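Local coordinates for NikO protein (Streptomyces tendae, PDB 4FQD), which catalyses an enolpyruvyl transfer essential in nikkomycin biosynthesis and belongs to the MurA subfamily of the EPSP synthase family, at residues P190-A195 with A334-V339; A298-L303 with S341-F346; D176-T181 with A185-P190. The protein carries 4 engineered substitutions. All blocks are in the same frame, centred on the assembly; numbering follows the deposited sequence.

All three contacts are buried; contacts 1 and 2 lie nearer the centre of the chain (contact centres about 12 and 13 Å from it) than contact 3 (about 19 Å). Contact 2 rests on a single hydroxyl-carboxylate bond between helix 298-307 and the residue beside helix 344-351, contact 1 on bonds from an arginine to a tyrosine hydroxyl, and contact 3 on apolar and backbone packing with no hydrogen bond across it. Contacts 1 and 3 share Pro190 and follow each other along the chain; Ser336 of one bonds Ser188 and Gly189 of the other. Val339 ties contact 1 to contact 2 by packing against helix 298-307, whereas contacts 2 and 3 do not touch.

Contact 1: residues P190-A195 with A334-V339; sequences PCYSGA and AMSRGV. With SO4 (sulfate ion), chain C.
Tyr192 OH and the guanidinium group of Arg337 carry the polar half of this contact. Arg337 NH2 donates to Tyr192 OH at 3.2 Å, the hydroxyl lying 22° out of the guanidinium plane, and a weak second bond runs from Arg337 NE to the same Tyr192 OH at 3.4 Å. The arginine comes up at the edge of the ring, not over its face, and the two flat groups are nearly coplanar, 14° apart. The arginine side chain runs out nearly straight (chi3 172°), which carries the guanidinium from the turn out to the phenol. Both groups have further partners: Tyr192 OH is hydrogen-bonded to the carbonyl oxygen of His214, and Arg337 NH2 forms a salt bridge with Glu241. That salt bridge and the bonds to Tyr192 OH together limit how the guanidinium can turn.

The packing half lies along another part of the same ring edge. Ser336 CB sits 3.4 Å from Tyr192 CD2, and Ser336 OG lies in the ring plane, 3.6 Å from Tyr192 CD2; that hydroxyl is hydrogen-bonded to Gly189 N.

A sulfate ion, probably from the crystallisation liquor, sits beside Ser193. Ser193 OG donates to sulfate O1 at 2.8 Å, and Lys197 NZ is also hydrogen-bonded to the ion.

Tyr192 lies at the beginning of helix 192-204, while residues 334-339 leave strand 331-334 through a type I turn from Met335 to Gly338 on the way to helix 344-351. In this two-domain family the pairing probably bridges the domains, with Val339 packed on helix 298-307 and Tyr359 of the second subunit against Arg337.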
ATOM      1  N   PRO A 190      10.717 -11.945   1.630  1.00 19.42           N
ATOM      2  CA  PRO A 190      10.460 -13.364   1.900  1.00 22.53           C
ATOM      3  C   PRO A 190      11.595 -14.033   2.677  1.00 20.96           C
ATOM      4  O   PRO A 190      11.388 -15.099   3.258  1.00 18.23           O
ATOM      5  CB  PRO A 190      10.349 -13.965   0.497  1.00 24.80           C
ATOM      6  CG  PRO A 190      11.209 -13.088  -0.344  1.00 19.62           C
ATOM      7  CD  PRO A 190      11.053 -11.702   0.216  1.00 18.91           C
ATOM      8  N   CYS A 191      12.769 -13.407   2.689  1.00 14.81           N
ATOM      9  CA  CYS A 191      13.940 -13.963   3.363  1.00 19.49           C
ATOM     10  C   CYS A 191      14.163 -13.312   4.732  1.00 19.65           C
ATOM     11  O   CYS A 191      15.062 -13.698   5.479  1.00 17.44           O
ATOM     12  CB  CYS A 191      15.185 -13.792   2.483  1.00 19.55           C
ATOM     13  SG  CYS A 191      15.045 -14.514   0.820  1.00 21.96           S
ATOM     14  N   TYR A 192      13.329 -12.330   5.055  1.00 16.07           N
ATOM     15  CA  TYR A 192      13.498 -11.538   6.269  1.00 12.21           C
ATOM     16  C   TYR A 192      13.349 -12.388   7.531  1.00 17.19           C
ATOM     17  O   TYR A 192      14.298 -12.532   8.303  1.00 12.19           O
ATOM     18  CB  TYR A 192      12.498 -10.378   6.282  1.00 12.76           C
ATOM     19  CG  TYR A 192      12.761  -9.315   7.329  1.00 11.16           C
ATOM     20  CD1 TYR A 192      13.944  -9.295   8.060  1.00  9.50           C
ATOM     21  CD2 TYR A 192      11.816  -8.333   7.590  1.00 10.29           C
ATOM     22  CE1 TYR A 192      14.175  -8.325   9.019  1.00  9.54           C
ATOM     23  CE2 TYR A 192      12.037  -7.363   8.544  1.00  9.99           C
ATOM     24  CZ  TYR A 192      13.215  -7.362   9.255  1.00 15.86           C
ATOM     25  OH  TYR A 192      13.428  -6.388  10.204  1.00 12.33           O
ATOM     26  N   SER A 193      12.163 -12.951   7.730  1.00 14.60           N
ATOM     27  CA  SER A 193      11.853 -13.671   8.961  1.00 15.09           C
ATOM     28  C   SER A 193      12.749 -14.889   9.182  1.00 16.10           C
ATOM     29  O   SER A 193      13.189 -15.145  10.301  1.00 14.47           O
ATOM     30  CB  SER A 193      10.379 -14.083   8.989  1.00 17.45           C
ATOM     31  OG  SER A 193      10.095 -15.041   7.986  1.00 23.40           O
ATOM     32  N   GLY A 194      13.018 -15.632   8.114  1.00 17.31           N
ATOM     33  CA  GLY A 194      13.841 -16.825   8.205  1.00 12.68           C
ATOM     34  C   GLY A 194      15.282 -16.526   8.571  1.00 13.89           C
ATOM     35  O   GLY A 194      15.907 -17.272   9.325  1.00 10.89           O
ATOM     36  N   ALA A 195      15.810 -15.429   8.036  1.00 14.35           N
ATOM     37  CA  ALA A 195      17.187 -15.031   8.307  1.00 13.26           C
ATOM     38  C   ALA A 195      17.373 -14.629   9.767  1.00 16.30           C
ATOM     39  O   ALA A 195      18.414 -14.899  10.364  1.00 11.51           O
ATOM     40  CB  ALA A 195      17.601 -13.894   7.387  1.00 12.24           C
ATOM     41  N   ALA A 334       0.473  -5.969   2.492  1.00 12.04           N
ATOM     42  CA  ALA A 334       0.933  -7.052   3.350  1.00 10.40           C
ATOM     43  C   ALA A 334       2.457  -7.040   3.399  1.00 13.18           C
ATOM     44  O   ALA A 334       3.118  -7.264   2.386  1.00 11.82           O
ATOM     45  CB  ALA A 334       0.424  -8.389   2.840  1.00 10.99           C
ATOM     46  N   MET A 335       3.007  -6.773   4.578  1.00 13.10           N
ATOM     47  CA  MET A 335       4.452  -6.645   4.729  1.00 12.53           C
ATOM     48  C   MET A 335       4.956  -7.296   6.014  1.00 13.59           C
ATOM     49  O   MET A 335       4.169  -7.664   6.887  1.00 12.53           O
ATOM     50  CB  MET A 335       4.859  -5.171   4.686  1.00 11.77           C
ATOM     51  CG  MET A 335       4.143  -4.311   5.710  1.00 12.42           C
ATOM     52  SD  MET A 335       4.524  -2.558   5.554  1.00 20.42           S
ATOM     53  CE  MET A 335       3.642  -1.899   6.967  1.00 13.28           C
ATOM     54  N   SER A 336       6.275  -7.431   6.119  1.00  9.98           N
ATOM     55  CA  SER A 336       6.904  -8.103   7.251  1.00 11.64           C
ATOM     56  C   SER A 336       6.612  -7.406   8.578  1.00 12.98           C
ATOM     57  O   SER A 336       6.314  -8.059   9.579  1.00  8.70           O
ATOM     58  CB  SER A 336       8.414  -8.208   7.033  1.00 15.05           C
ATOM     59  OG  SER A 336       8.711  -8.931   5.850  1.00 13.35           O
ATOM     60  N   ARG A 337       6.700  -6.080   8.583  1.00 11.05           N
ATOM     61  CA  ARG A 337       6.391  -5.307   9.780  1.00  9.34           C
ATOM     62  C   ARG A 337       4.992  -4.709   9.696  1.00 12.86           C
ATOM     63  O   ARG A 337       4.744  -3.607  10.183  1.00 16.06           O
ATOM     64  CB  ARG A 337       7.433  -4.212  10.004  1.00 13.48           C
ATOM     65  CG  ARG A 337       8.826  -4.746  10.280  1.00  9.38           C
ATOM     66  CD  ARG A 337       9.712  -3.677  10.885  1.00 14.12           C
ATOM     67  NE  ARG A 337      10.990  -4.223  11.328  1.00 17.53           N
ATOM     68  CZ  ARG A 337      11.855  -3.568  12.093  1.00 17.05           C
ATOM     69  NH1 ARG A 337      11.578  -2.338  12.506  1.00  9.30           N
ATOM     70  NH2 ARG A 337      12.996  -4.143  12.450  1.00 14.58           N
ATOM     71  N   GLY A 338       4.081  -5.448   9.074  1.00 15.94           N
ATOM     72  CA  GLY A 338       2.700  -5.023   8.958  1.00 10.03           C
ATOM     73  C   GLY A 338       1.756  -6.208   8.898  1.00 11.50           C
ATOM     74  O   GLY A 338       1.909  -7.173   9.647  1.00 15.77           O
ATOM     75  N   VAL A 339       0.780  -6.133   8.000  1.00 11.11           N
ATOM     76  CA  VAL A 339      -0.198  -7.201   7.832  1.00 12.68           C
ATOM     77  C   VAL A 339       0.462  -8.471   7.306  1.00 13.77           C
ATOM     78  O   VAL A 339       1.244  -8.425   6.356  1.00 12.39           O
ATOM     79  CB  VAL A 339      -1.320  -6.780   6.866  1.00 12.55           C
ATOM     80  CG1 VAL A 339      -2.336  -7.901   6.703  1.00 12.59           C
ATOM     81  CG2 VAL A 339      -1.994  -5.515   7.367  1.00 15.63           C
TER
HETATM   82  S   SO4 C 501       9.347 -18.276   7.514  1.00 44.01           S
HETATM   83  O1  SO4 C 501      10.311 -17.805   8.504  1.00 26.60           O
HETATM   84  O2  SO4 C 501       9.026 -19.677   7.775  1.00 29.46           O
HETATM   85  O3  SO4 C 501       8.132 -17.472   7.605  1.00 59.60           O
HETATM   86  O4  SO4 C 501       9.918 -18.145   6.176  1.00 27.28           O

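Contact 2: residues A298-L303 with S341-F346; sequences APEFDL and SDSQPF
Glu300 reaches Ser343 because its chain folds at chi2 (81°), turning the carboxylate aside instead of letting it run straight out from the helix. On the other side Ser343 holds OG beside its own backbone N, opposite the carbonyl carbon (chi1 -59°), and this directs the hydroxyl at the glutamate. Ser343 OG then donates to Glu300 OE2 at 3.0 Å. The oxygen is met on its anti side, with the hydroxyl 34° out of the carboxylate plane. Ser343 CB packs on Glu300 CG at 3.7 Å and also lies 3.4 Å from Glu300 OE2.

The chains stand 7.5 Å apart between Glu300 CA and Ser343 CA. Glu300 lies in the first turn of helix 298-307, and Ser343 lies next to helix 344-351. Both helices are part of the inverse barrel of the EPSP synthase family, in which helices pack inside the sheets; helix 298-307 turns Glu300 inward and has Ala298 and Asp302 on its exposed side. The buried carboxylate oxygen is met by two donors of the same chain: the main polar partner of Glu300 OE2 is the backbone N of Phe340, and Ser343 OG adds the second. Phe340 stands just ahead of 341-346, so a single oxygen holds the chain at two points, 340 and 343. The methyl group Val339 CG1 touches Glu300 OE2 at 3.4 Å, adding an apolar neighbour to the two donors. Ser343 also packs on Ile266 of helix 265-278, and Asp342 beside it forms a salt bridge with Arg368.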
ATOM      1  N   ALA A 298      -2.178  -6.430  15.359  1.00 11.18           N
ATOM      2  CA  ALA A 298      -2.523  -5.006  15.333  1.00 15.78           C
ATOM      3  C   ALA A 298      -2.698  -4.399  13.929  1.00 11.60           C
ATOM      4  O   ALA A 298      -3.626  -3.619  13.717  1.00 15.92           O
ATOM      5  CB  ALA A 298      -1.527  -4.189  16.162  1.00  8.03           C
ATOM      6  N   PRO A 299      -1.806  -4.737  12.972  1.00 11.55           N
ATOM      7  CA  PRO A 299      -2.057  -4.238  11.614  1.00  9.25           C
ATOM      8  C   PRO A 299      -3.362  -4.780  11.036  1.00 13.26           C
ATOM      9  O   PRO A 299      -4.098  -4.038  10.384  1.00 12.79           O
ATOM     10  CB  PRO A 299      -0.868  -4.783  10.818  1.00 13.31           C
ATOM     11  CG  PRO A 299       0.208  -4.954  11.823  1.00 11.18           C
ATOM     12  CD  PRO A 299      -0.490  -5.395  13.072  1.00  9.25           C
ATOM     13  N   GLU A 300      -3.638  -6.058  11.278  1.00 11.31           N
ATOM     14  CA  GLU A 300      -4.877  -6.676  10.818  1.00 10.74           C
ATOM     15  C   GLU A 300      -6.101  -6.045  11.473  1.00 14.03           C
ATOM     16  O   GLU A 300      -7.111  -5.801  10.813  1.00 14.16           O
ATOM     17  CB  GLU A 300      -4.865  -8.184  11.088  1.00  8.95           C
ATOM     18  CG  GLU A 300      -4.094  -9.008  10.068  1.00  9.57           C
ATOM     19  CD  GLU A 300      -2.596  -8.997  10.302  1.00 14.14           C
ATOM     20  OE1 GLU A 300      -2.141  -8.323  11.250  1.00 10.71           O
ATOM     21  OE2 GLU A 300      -1.872  -9.668   9.536  1.00 14.59           O
ATOM     22  N   PHE A 301      -6.007  -5.781  12.774  1.00 11.90           N
ATOM     23  CA  PHE A 301      -7.128  -5.219  13.522  1.00 13.95           C
ATOM     24  C   PHE A 301      -7.391  -3.756  13.182  1.00 12.28           C
ATOM     25  O   PHE A 301      -8.518  -3.276  13.306  1.00 10.24           O
ATOM     26  CB  PHE A 301      -6.922  -5.400  15.028  1.00  9.67           C
ATOM     27  CG  PHE A 301      -7.474  -6.690  15.559  1.00 16.01           C
ATOM     28  CD1 PHE A 301      -6.799  -7.883  15.359  1.00 10.00           C
ATOM     29  CD2 PHE A 301      -8.675  -6.713  16.251  1.00 12.89           C
ATOM     30  CE1 PHE A 301      -7.308  -9.073  15.843  1.00 11.08           C
ATOM     31  CE2 PHE A 301      -9.188  -7.899  16.737  1.00 14.73           C
ATOM     32  CZ  PHE A 301      -8.503  -9.080  16.534  1.00 17.49           C
ATOM     33  N   ASP A 302      -6.352  -3.048  12.753  1.00 14.17           N
ATOM     34  CA  ASP A 302      -6.518  -1.675  12.299  1.00 12.65           C
ATOM     35  C   ASP A 302      -7.328  -1.664  11.009  1.00 14.56           C
ATOM     36  O   ASP A 302      -8.134  -0.763  10.776  1.00 14.84           O
ATOM     37  CB  ASP A 302      -5.163  -1.001  12.085  1.00 13.65           C
ATOM     38  CG  ASP A 302      -5.292   0.392  11.504  1.00 19.54           C
ATOM     39  OD1 ASP A 302      -5.805   1.286  12.209  1.00 28.06           O
ATOM     40  OD2 ASP A 302      -4.880   0.596  10.343  1.00 19.74           O
ATOM     41  N   LEU A 303      -7.112  -2.677  10.177  1.00 10.23           N
ATOM     42  CA  LEU A 303      -7.879  -2.838   8.948  1.00 13.36           C
ATOM     43  C   LEU A 303      -9.326  -3.199   9.253  1.00 13.09           C
ATOM     44  O   LEU A 303     -10.247  -2.645   8.656  1.00 11.13           O
ATOM     45  CB  LEU A 303      -7.250  -3.907   8.058  1.00  8.39           C
ATOM     46  CG  LEU A 303      -5.964  -3.515   7.334  1.00 13.86           C
ATOM     47  CD1 LEU A 303      -5.429  -4.692   6.543  1.00 11.63           C
ATOM     48  CD2 LEU A 303      -6.210  -2.322   6.425  1.00  8.80           C
ATOM     49  N   SER A 341       1.060 -11.996   5.384  1.00 17.96           N
ATOM     50  CA  SER A 341       0.755 -12.411   4.026  1.00 14.71           C
ATOM     51  C   SER A 341      -0.375 -13.438   4.032  1.00 18.33           C
ATOM     52  O   SER A 341      -1.159 -13.521   3.088  1.00 19.43           O
ATOM     53  CB  SER A 341       2.002 -12.994   3.364  1.00 13.97           C
ATOM     54  OG  SER A 341       1.837 -13.088   1.961  1.00 22.41           O
ATOM     55  N   ASP A 342      -0.451 -14.210   5.110  1.00 20.21           N
ATOM     56  CA  ASP A 342      -1.471 -15.245   5.250  1.00 22.86           C
ATOM     57  C   ASP A 342      -2.832 -14.663   5.620  1.00 18.38           C
ATOM     58  O   ASP A 342      -3.859 -15.324   5.466  1.00 19.37           O
ATOM     59  CB  ASP A 342      -1.047 -16.275   6.299  1.00 22.44           C
ATOM     60  CG  ASP A 342       0.118 -17.126   5.840  1.00 30.23           C
ATOM     61  OD1 ASP A 342       0.186 -17.440   4.634  1.00 32.16           O
ATOM     62  OD2 ASP A 342       0.967 -17.484   6.684  1.00 38.62           O
ATOM     63  N   SER A 343      -2.834 -13.428   6.112  1.00 15.46           N
ATOM     64  CA  SER A 343      -4.070 -12.773   6.531  1.00 14.68           C
ATOM     65  C   SER A 343      -4.800 -12.154   5.343  1.00 16.60           C
ATOM     66  O   SER A 343      -6.022 -12.006   5.357  1.00 16.83           O
ATOM     67  CB  SER A 343      -3.774 -11.700   7.581  1.00 13.27           C
ATOM     68  OG  SER A 343      -3.150 -12.260   8.723  1.00 22.76           O
ATOM     69  N   GLN A 344      -4.035 -11.803   4.317  1.00 17.31           N
ATOM     70  CA  GLN A 344      -4.565 -11.134   3.130  1.00 14.05           C
ATOM     71  C   GLN A 344      -5.727 -11.836   2.392  1.00 13.89           C
ATOM     72  O   GLN A 344      -6.675 -11.166   1.982  1.00 14.34           O
ATOM     73  CB  GLN A 344      -3.419 -10.771   2.173  1.00 13.10           C
ATOM     74  CG  GLN A 344      -3.658 -11.126   0.723  1.00 21.13           C
ATOM     75  CD  GLN A 344      -2.516 -11.929   0.136  1.00 32.73           C
ATOM     76  OE1 GLN A 344      -2.734 -12.929  -0.546  1.00 43.45           O
ATOM     77  NE2 GLN A 344      -1.288 -11.493   0.397  1.00 27.58           N
ATOM     78  N   PRO A 345      -5.668 -13.173   2.218  1.00 14.09           N
ATOM     79  CA  PRO A 345      -6.792 -13.808   1.516  1.00 12.33           C
ATOM     80  C   PRO A 345      -8.131 -13.655   2.239  1.00 14.22           C
ATOM     81  O   PRO A 345      -9.168 -13.518   1.589  1.00 15.29           O
ATOM     82  CB  PRO A 345      -6.389 -15.286   1.475  1.00 11.87           C
ATOM     83  CG  PRO A 345      -4.910 -15.274   1.560  1.00 12.80           C
ATOM     84  CD  PRO A 345      -4.577 -14.133   2.470  1.00 15.62           C
ATOM     85  N   PHE A 346      -8.105 -13.676   3.567  1.00 10.12           N
ATOM     86  CA  PHE A 346      -9.327 -13.543   4.351  1.00 13.04           C
ATOM     87  C   PHE A 346      -9.842 -12.108   4.331  1.00 12.99           C
ATOM     88  O   PHE A 346     -11.045 -11.867   4.420  1.00 15.96           O
ATOM     89  CB  PHE A 346      -9.095 -14.016   5.785  1.00  9.20           C
ATOM     90  CG  PHE A 346      -8.551 -15.411   5.876  1.00 12.90           C
ATOM     91  CD1 PHE A 346      -9.390 -16.506   5.753  1.00 11.82           C
ATOM     92  CD2 PHE A 346      -7.198 -15.629   6.077  1.00 10.57           C
ATOM     93  CE1 PHE A 346      -8.892 -17.791   5.832  1.00 14.98           C
ATOM     94  CE2 PHE A 346      -6.693 -16.911   6.158  1.00 12.28           C
ATOM     95  CZ  PHE A 346      -7.541 -17.994   6.035  1.00 16.97           C
TER

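Contact 3: residues D176-T181 with A185-P190; sequences DMLDYT and ALMSGP
The long loop between strand 174-176 and helix 192-204 doubles back on itself here, bringing Leu178 and Thr181, in and after a 3-10 segment, against Met187, Ser188 and Gly189 in and beside a G1 beta bulge. In the bulge, Met187 and Ser188 both face Asn183, and Met187 takes the left-handed backbone conformation.

The side chains meet through carbon. The branch Leu178 CD2 lies 3.7 Å from Met187 CG and 4.1 Å from Met187 CB. Chi1 of -61° puts Met187 CG against the leucine methyl; beyond it the methionine runs on extended, with Met187 SD 4.2 Å from Leu178 CD2, and the two side chains cross at a slant. Further along, Thr181 CB approaches Ser188 O at 3.5 Å, a packing contact. Gly189, having no side chain, lets the backbones come together, with Thr181 CA 4.2 Å from Gly189 CA.

Residues 176-181 are also bonded among themselves. Asp176 OD1 accepts from Leu178 N at 3.3 Å, closing an Asx turn, the N-H meeting it from above the carboxylate plane. A chi1 of 65° swings Thr181 OG1 back over its own backbone, where it donates to Leu178 O at 2.9 Å.

The polar end of Ser188 turns elsewhere, to the carbonyl oxygen of Ala363. Arg390 NE of the second subunit is hydrogen-bonded to Ala185 O. Met177 and Thr181 rest on Tyr192 of helix 192-204, Tyr180 lies against helix 142-149, and the backbone of Met177 is hydrogen-bonded to Gln213 of strand 209-213.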
ATOM      1  N   ASP A 176      23.168  -6.723   9.779  1.00 16.90           N
ATOM      2  CA  ASP A 176      21.970  -5.923   9.584  1.00 16.12           C
ATOM      3  C   ASP A 176      20.960  -6.784   8.835  1.00 16.48           C
ATOM      4  O   ASP A 176      21.202  -7.179   7.696  1.00 17.59           O
ATOM      5  CB  ASP A 176      22.292  -4.663   8.780  1.00 17.87           C
ATOM      6  CG  ASP A 176      21.199  -3.613   8.877  1.00 25.05           C
ATOM      7  OD1 ASP A 176      20.038  -3.973   9.165  1.00 21.57           O
ATOM      8  OD2 ASP A 176      21.505  -2.420   8.664  1.00 24.48           O
ATOM      9  N   MET A 177      19.833  -7.075   9.477  1.00 16.07           N
ATOM     10  CA  MET A 177      18.835  -7.976   8.902  1.00 13.92           C
ATOM     11  C   MET A 177      18.154  -7.420   7.656  1.00 16.45           C
ATOM     12  O   MET A 177      17.457  -8.148   6.949  1.00 18.28           O
ATOM     13  CB  MET A 177      17.790  -8.365   9.949  1.00 12.97           C
ATOM     14  CG  MET A 177      18.346  -9.249  11.043  1.00 17.17           C
ATOM     15  SD  MET A 177      19.026 -10.759  10.335  1.00 33.15           S
ATOM     16  CE  MET A 177      20.540 -10.910  11.258  1.00  8.83           C
ATOM     17  N   LEU A 178      18.359  -6.135   7.384  1.00 12.18           N
ATOM     18  CA  LEU A 178      17.814  -5.522   6.178  1.00 14.56           C
ATOM     19  C   LEU A 178      18.526  -6.046   4.933  1.00 17.18           C
ATOM     20  O   LEU A 178      18.075  -5.832   3.807  1.00 15.11           O
ATOM     21  CB  LEU A 178      17.911  -3.998   6.252  1.00 12.02           C
ATOM     22  CG  LEU A 178      17.110  -3.343   7.379  1.00 16.63           C
ATOM     23  CD1 LEU A 178      17.146  -1.827   7.260  1.00 15.90           C
ATOM     24  CD2 LEU A 178      15.679  -3.853   7.384  1.00 12.22           C
ATOM     25  N   ASP A 179      19.640  -6.737   5.151  1.00 15.13           N
ATOM     26  CA  ASP A 179      20.361  -7.414   4.082  1.00 17.94           C
ATOM     27  C   ASP A 179      19.513  -8.534   3.484  1.00 19.53           C
ATOM     28  O   ASP A 179      19.763  -8.989   2.368  1.00 18.32           O
ATOM     29  CB  ASP A 179      21.669  -7.994   4.618  1.00 18.06           C
ATOM     30  CG  ASP A 179      22.738  -6.937   4.822  1.00 25.00           C
ATOM     31  OD1 ASP A 179      22.405  -5.732   4.810  1.00 22.95           O
ATOM     32  OD2 ASP A 179      23.913  -7.317   4.997  1.00 19.32           O
ATOM     33  N   TYR A 180      18.508  -8.970   4.235  1.00 15.15           N
ATOM     34  CA  TYR A 180      17.660 -10.075   3.811  1.00 17.31           C
ATOM     35  C   TYR A 180      16.217  -9.634   3.585  1.00 13.86           C
ATOM     36  O   TYR A 180      15.283 -10.412   3.777  1.00 14.76           O
ATOM     37  CB  TYR A 180      17.731 -11.208   4.834  1.00 15.93           C
ATOM     38  CG  TYR A 180      19.145 -11.664   5.109  1.00 17.98           C
ATOM     39  CD1 TYR A 180      19.768 -12.594   4.287  1.00 17.35           C
ATOM     40  CD2 TYR A 180      19.864 -11.151   6.181  1.00 15.56           C
ATOM     41  CE1 TYR A 180      21.062 -13.009   4.530  1.00 18.37           C
ATOM     42  CE2 TYR A 180      21.159 -11.560   6.431  1.00 19.42           C
ATOM     43  CZ  TYR A 180      21.754 -12.488   5.603  1.00 17.79           C
ATOM     44  OH  TYR A 180      23.043 -12.897   5.851  1.00 20.32           O
ATOM     45  N   THR A 181      16.047  -8.382   3.174  1.00 12.89           N
ATOM     46  CA  THR A 181      14.733  -7.855   2.821  1.00 18.64           C
ATOM     47  C   THR A 181      14.742  -7.376   1.373  1.00 17.13           C
ATOM     48  O   THR A 181      15.772  -6.927   0.873  1.00 22.14           O
ATOM     49  CB  THR A 181      14.330  -6.677   3.731  1.00 15.40           C
ATOM     50  OG1 THR A 181      15.217  -5.573   3.512  1.00 14.05           O
ATOM     51  CG2 THR A 181      14.389  -7.084   5.193  1.00 12.67           C
ATOM     52  N   ALA A 185      13.498   0.155   2.893  1.00 12.08           N
ATOM     53  CA  ALA A 185      12.688   1.192   3.523  1.00 12.17           C
ATOM     54  C   ALA A 185      11.425   0.605   4.140  1.00 13.79           C
ATOM     55  O   ALA A 185      11.021   0.985   5.240  1.00  9.84           O
ATOM     56  CB  ALA A 185      12.336   2.278   2.519  1.00 10.29           C
ATOM     57  N   LEU A 186      10.805  -0.325   3.423  1.00  9.87           N
ATOM     58  CA  LEU A 186       9.587  -0.967   3.895  1.00 13.26           C
ATOM     59  C   LEU A 186       9.921  -2.045   4.922  1.00 13.02           C
ATOM     60  O   LEU A 186       9.060  -2.462   5.700  1.00 11.99           O
ATOM     61  CB  LEU A 186       8.822  -1.580   2.721  1.00 13.65           C
ATOM     62  CG  LEU A 186       7.339  -1.879   2.945  1.00 18.16           C
ATOM     63  CD1 LEU A 186       6.550  -0.584   3.070  1.00  9.10           C
ATOM     64  CD2 LEU A 186       6.784  -2.745   1.824  1.00 12.16           C
ATOM     65  N   MET A 187      11.182  -2.476   4.918  1.00 14.22           N
ATOM     66  CA  MET A 187      11.653  -3.564   5.773  1.00 10.98           C
ATOM     67  C   MET A 187      10.815  -4.821   5.572  1.00 11.02           C
ATOM     68  O   MET A 187      10.267  -5.373   6.525  1.00 12.44           O
ATOM     69  CB  MET A 187      11.650  -3.153   7.248  1.00 14.13           C
ATOM     70  CG  MET A 187      12.545  -1.971   7.570  1.00 19.52           C
ATOM     71  SD  MET A 187      12.697  -1.708   9.346  1.00 27.02           S
ATOM     72  CE  MET A 187      13.816  -0.315   9.391  1.00 13.22           C
ATOM     73  N   SER A 188      10.718  -5.263   4.323  1.00 14.23           N
ATOM     74  CA  SER A 188       9.890  -6.416   3.987  1.00 13.72           C
ATOM     75  C   SER A 188      10.567  -7.313   2.958  1.00 12.58           C
ATOM     76  O   SER A 188      11.275  -6.838   2.069  1.00 12.69           O
ATOM     77  CB  SER A 188       8.524  -5.957   3.472  1.00  8.90           C
ATOM     78  OG  SER A 188       7.693  -7.064   3.173  1.00 14.58           O
ATOM     79  N   GLY A 189      10.341  -8.616   3.084  1.00 12.71           N
ATOM     80  CA  GLY A 189      10.915  -9.580   2.166  1.00 15.41           C
ATOM     81  C   GLY A 189      10.635 -11.010   2.586  1.00 16.93           C
ATOM     82  O   GLY A 189      10.353 -11.274   3.755  1.00 17.67           O
ATOM     83  N   PRO A 190      10.717 -11.945   1.630  1.00 19.42           N
ATOM     84  CA  PRO A 190      10.460 -13.364   1.900  1.00 22.53           C
ATOM     85  C   PRO A 190      11.595 -14.033   2.677  1.00 20.96           C
ATOM     86  O   PRO A 190      11.388 -15.099   3.258  1.00 18.23           O
ATOM     87  CB  PRO A 190      10.349 -13.965   0.497  1.00 24.80           C
ATOM     88  CG  PRO A 190      11.209 -13.088  -0.344  1.00 19.62           C
ATOM     89  CD  PRO A 190      11.053 -11.702   0.216  1.00 18.91           C
TER